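Local coordinates for protein GCN5-related N-acetyltransferase (PDB 4MY0) that binds acetyl-CoA and probably transfers its acetyl group to amines, perhaps those of aminoglycosides, as a member of the GCN5-related N-acetyltransferase family, at residues R161-G164 with A165-A169; E173-G176 with T177-A181. One frame throughout, in Å; residues are numbered along the deposited sequence.

Contact 1. Residues R161-G164 with A165-A169; sequences RRAG and AKDAA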
loop_
_atom_site.group_PDB
_atom_site.type_symbol
_atom_site.label_atom_id
_atom_site.label_comp_id
_atom_site.label_asym_id
_atom_site.label_seq_id
_atom_site.Cartn_x
_atom_site.Cartn_y
_atom_site.Cartn_z
ATOM N N ARG C 161 11.644 -15.040 35.878
ATOM C CA ARG C 161 12.599 -15.992 35.322
ATOM C C ARG C 161 12.064 -16.635 34.051
ATOM O O ARG C 161 10.855 -16.655 33.811
ATOM C CB ARG C 161 12.966 -17.069 36.349
ATOM C CG ARG C 161 11.945 -18.163 36.453
ATOM C CD ARG C 161 12.505 -19.387 37.194
ATOM N NE ARG C 161 11.674 -20.571 36.985
ATOM C CZ ARG C 161 10.655 -20.911 37.764
ATOM N NH1 ARG C 161 9.953 -22.010 37.509
ATOM N NH2 ARG C 161 10.339 -20.157 38.807
ATOM N N ARG C 162 12.974 -17.148 33.232
ATOM C CA ARG C 162 12.583 -17.846 32.021
ATOM C C ARG C 162 11.822 -19.110 32.389
ATOM O O ARG C 162 12.194 -19.814 33.324
ATOM C CB ARG C 162 13.818 -18.196 31.184
ATOM C CG ARG C 162 13.510 -19.064 29.971
ATOM C CD ARG C 162 14.598 -18.944 28.906
ATOM N NE ARG C 162 15.905 -19.374 29.392
ATOM C CZ ARG C 162 16.237 -20.645 29.594
ATOM N NH1 ARG C 162 15.351 -21.613 29.377
ATOM N NH2 ARG C 162 17.451 -20.950 30.034
ATOM N N ALA C 163 10.744 -19.394 31.665
ATOM C CA ALA C 163 9.958 -20.586 31.959
ATOM C C ALA C 163 10.097 -21.616 30.844
ATOM O O ALA C 163 10.554 -21.299 29.735
ATOM C CB ALA C 163 8.497 -20.227 32.167
ATOM N N GLY C 164 9.682 -22.843 31.146
ATOM C CA GLY C 164 9.621 -23.904 30.159
ATOM C C GLY C 164 8.543 -24.934 30.454
ATOM O O GLY C 164 7.623 -24.690 31.245
ATOM N N ALA C 165 8.674 -26.099 29.827
ATOM C CA ALA C 165 7.650 -27.133 29.851
ATOM C C ALA C 165 7.186 -27.521 31.253
ATOM O O ALA C 165 5.988 -27.748 31.477
ATOM C CB ALA C 165 8.149 -28.370 29.112
ATOM N N LYS C 166 8.133 -27.618 32.183
ATOM C CA LYS C 166 7.834 -28.097 33.530
ATOM C C LYS C 166 7.006 -27.108 34.352
ATOM O O LYS C 166 6.565 -27.430 35.453
ATOM C CB LYS C 166 9.126 -28.430 34.275
ATOM C CG LYS C 166 9.954 -29.530 33.625
ATOM C CD LYS C 166 11.043 -28.953 32.717
ATOM C CE LYS C 166 11.535 -29.976 31.686
ATOM N NZ LYS C 166 12.032 -31.237 32.309
ATOM N N ASP C 167 6.809 -25.902 33.827
ATOM C CA ASP C 167 6.040 -24.894 34.535
ATOM C C ASP C 167 4.566 -24.909 34.132
ATOM O O ASP C 167 3.793 -24.047 34.548
ATOM C CB ASP C 167 6.644 -23.516 34.284
ATOM C CG ASP C 167 8.052 -23.395 34.839
ATOM O OD1 ASP C 167 8.225 -23.608 36.061
ATOM O OD2 ASP C 167 8.980 -23.093 34.050
ATOM N N ALA C 168 4.178 -25.890 33.322
ATOM C CA ALA C 168 2.812 -25.942 32.804
ATOM C C ALA C 168 1.778 -25.928 33.927
ATOM O O ALA C 168 0.804 -25.193 33.847
ATOM C CB ALA C 168 2.616 -27.169 31.918
ATOM N N ALA C 169 1.989 -26.734 34.967
ATOM C CA ALA C 169 1.008 -26.829 36.049
ATOM C C ALA C 169 0.932 -25.535 36.865
ATOM O O ALA C 169 -0.141 -25.153 37.336
ATOM C CB ALA C 169 1.298 -28.036 36.957
#
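R161 and D167 reach each other across a tight turn through two complementary torsions. In R161, CG is tucked between the backbone N and the carbonyl carbon (chi1 81°), and from there the chain runs extended to NE, carrying the guanidinium toward D167. D167 answers from the opposite direction: its CG lies beside its own backbone N and anti to the carbonyl carbon (chi1 -64°), which swings the carboxylate back over the preceding residues. R161 NH1 then meets D167 OD1 at 2.8 Å in a salt bridge. The acid sits at the edge of the guanidinium, near its plane, but the carboxylate plane is steeply inclined to it, and a single nitrogen does the work.

The second carboxylate oxygen is used differently. D167 OD2 accepts the backbone N-H of G164 at 3.0 Å through its anti lone pair, in a nearly straight bond (169°), and the main chain of A163 passes close by, with A163 CA 3.4 Å from D167 OD2. The exchange is reciprocal, since D167 N donates to G164 O, also at 3.0 Å, from above the carbonyl plane. Main chain and side chain of one residue therefore hold both polar groups of G164, closing the turn between strand 161-162 and helix 168-182. D167 stands at the N-cap of that helix, yet its carboxylate makes no capping bond and is spent on the residues before it. The D167 side chain also touches L208 of strand 205-209.

With each oxygen given its own donor, the carboxylate is probably restrained from rotating, and the neighbouring positive charge and amide N-H are likely to favour its ionised form.

Contact 2. Residues E173-G176 with T177-A181; sequences ELVG and TAHEA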
loop_
_atom_site.group_PDB
_atom_site.type_symbol
_atom_site.label_atom_id
_atom_site.label_comp_id
_atom_site.label_asym_id
_atom_site.label_seq_id
_atom_site.Cartn_x
_atom_site.Cartn_y
_atom_site.Cartn_z
ATOM N N GLU C 173 -2.351 -23.019 37.569
ATOM C CA GLU C 173 -2.715 -22.500 38.878
ATOM C C GLU C 173 -2.903 -20.984 38.819
ATOM O O GLU C 173 -3.896 -20.453 39.306
ATOM C CB GLU C 173 -1.652 -22.857 39.933
ATOM C CG GLU C 173 -1.560 -24.357 40.292
ATOM C CD GLU C 173 -0.572 -24.644 41.431
ATOM O OE1 GLU C 173 -0.639 -25.749 42.021
ATOM O OE2 GLU C 173 0.268 -23.767 41.745
ATOM N N LEU C 174 -1.937 -20.285 38.231
ATOM C CA LEU C 174 -1.984 -18.831 38.197
ATOM C C LEU C 174 -3.211 -18.362 37.418
ATOM O O LEU C 174 -3.922 -17.457 37.848
ATOM C CB LEU C 174 -0.715 -18.279 37.564
ATOM C CG LEU C 174 0.526 -18.476 38.428
ATOM C CD1 LEU C 174 1.784 -18.026 37.710
ATOM C CD2 LEU C 174 0.386 -17.766 39.780
ATOM N N VAL C 175 -3.460 -19.004 36.285
ATOM C CA VAL C 175 -4.600 -18.661 35.440
ATOM C C VAL C 175 -5.891 -18.916 36.214
ATOM O O VAL C 175 -6.810 -18.091 36.201
ATOM C CB VAL C 175 -4.592 -19.493 34.133
ATOM C CG1 VAL C 175 -5.963 -19.519 33.494
ATOM C CG2 VAL C 175 -3.575 -18.941 33.154
ATOM N N GLY C 176 -5.940 -20.058 36.899
ATOM C CA GLY C 176 -7.116 -20.463 37.647
ATOM C C GLY C 176 -7.467 -19.450 38.718
ATOM O O GLY C 176 -8.617 -19.029 38.844
ATOM N N THR C 177 -6.459 -19.052 39.485
ATOM C CA THR C 177 -6.649 -18.084 40.552
ATOM C C THR C 177 -7.180 -16.778 39.963
ATOM O O THR C 177 -8.109 -16.190 40.491
ATOM C CB THR C 177 -5.331 -17.828 41.309
ATOM O OG1 THR C 177 -4.847 -19.065 41.858
ATOM C CG2 THR C 177 -5.541 -16.825 42.433
ATOM N N ALA C 178 -6.603 -16.342 38.850
ATOM C CA ALA C 178 -7.020 -15.087 38.236
ATOM C C ALA C 178 -8.477 -15.137 37.752
ATOM O O ALA C 178 -9.260 -14.222 38.007
ATOM C CB ALA C 178 -6.088 -14.716 37.090
ATOM N N HIS C 179 -8.835 -16.204 37.047
ATOM C CA HIS C 179 -10.154 -16.281 36.436
ATOM C C HIS C 179 -11.269 -16.504 37.454
ATOM O O HIS C 179 -12.408 -16.100 37.209
ATOM C CB HIS C 179 -10.178 -17.354 35.347
ATOM C CG HIS C 179 -9.345 -17.006 34.153
ATOM N ND1 HIS C 179 -8.942 -15.715 33.883
ATOM C CD2 HIS C 179 -8.834 -17.775 33.164
ATOM C CE1 HIS C 179 -8.216 -15.704 32.778
ATOM N NE2 HIS C 179 -8.136 -16.940 32.320
ATOM N N GLU C 180 -10.953 -17.139 38.583
ATOM C CA GLU C 180 -11.948 -17.316 39.647
ATOM C C GLU C 180 -12.232 -16.002 40.363
ATOM O O GLU C 180 -13.369 -15.725 40.749
ATOM C CB GLU C 180 -11.503 -18.379 40.664
ATOM C CG GLU C 180 -11.504 -19.794 40.111
ATOM C CD GLU C 180 -10.906 -20.810 41.067
ATOM O OE1 GLU C 180 -10.160 -20.405 41.985
ATOM O OE2 GLU C 180 -11.188 -22.017 40.891
ATOM N N ALA C 181 -11.189 -15.198 40.537
ATOM C CA ALA C 181 -11.301 -13.913 41.226
ATOM C C ALA C 181 -12.078 -12.900 40.384
ATOM O O ALA C 181 -12.871 -12.127 40.913
ATOM C CB ALA C 181 -9.919 -13.364 41.559
#
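V175 and H179, one helical turn apart, form the tight side of this contact. V175 CG1, anti to the backbone N (chi1 160°), lies above the plane beside the CD2-NE2 side of the imidazole, on the side where V175 O sits, 3.4 Å from H179 CD2, and the two side chains cross obliquely. The carbonyl of V175 does double duty: V175 O accepts H179 N at 2.9 Å, nearly along the C=O axis, and also lies over one face of the ring, offset toward its rim. W74 meets the same ring edge-to-face, while V175 packs on F213, E227 and V229. An alanine in place of H179 would probably leave V175 CG1 and the W74 ring without their imidazole partner and open a gap where the ring now lies. On the same inward side, A178 N bonds to L174 O at 3.1 Å, and H231 NE2 is hydrogen-bonded to that carbonyl too.

The solvent side is looser. T177 OG1 lies 3.1 Å from E173 O, a carbonyl that already accepts T177 N at 2.9 Å. E173 turns its carboxylate to R170, in a salt bridge, and E180 touches its neighbour of the previous turn mainly through its stem, E180 CG lying 3.2 Å from G176 O. Its carboxylate makes a weak, long ion pair with R79.

Such amphipathic division, aromatic and aliphatic groups inward and acids outward, is that of a regular alpha-helix laid against a beta-sheet, consistent with the first helix of a GNAT fold.

How the contacts relate
Followed from the N terminus, the chain leaves strand 161-162, rounds the turn of contact 1 and enters helix 168-182, along which contact 2 lies. One finishes before the other starts along the chain, neither nests in nor crosses the other, and their centres stand about 17 Å apart. Contact 1 closes a short turn where the helix start touches helix 192-200 and strand 205-209. Contact 2 closes no loop beyond single helical turns, and its inner face rests on strands 212-219 and 222-230. Together they illustrate one helix engaged first at its entrance and then along its length.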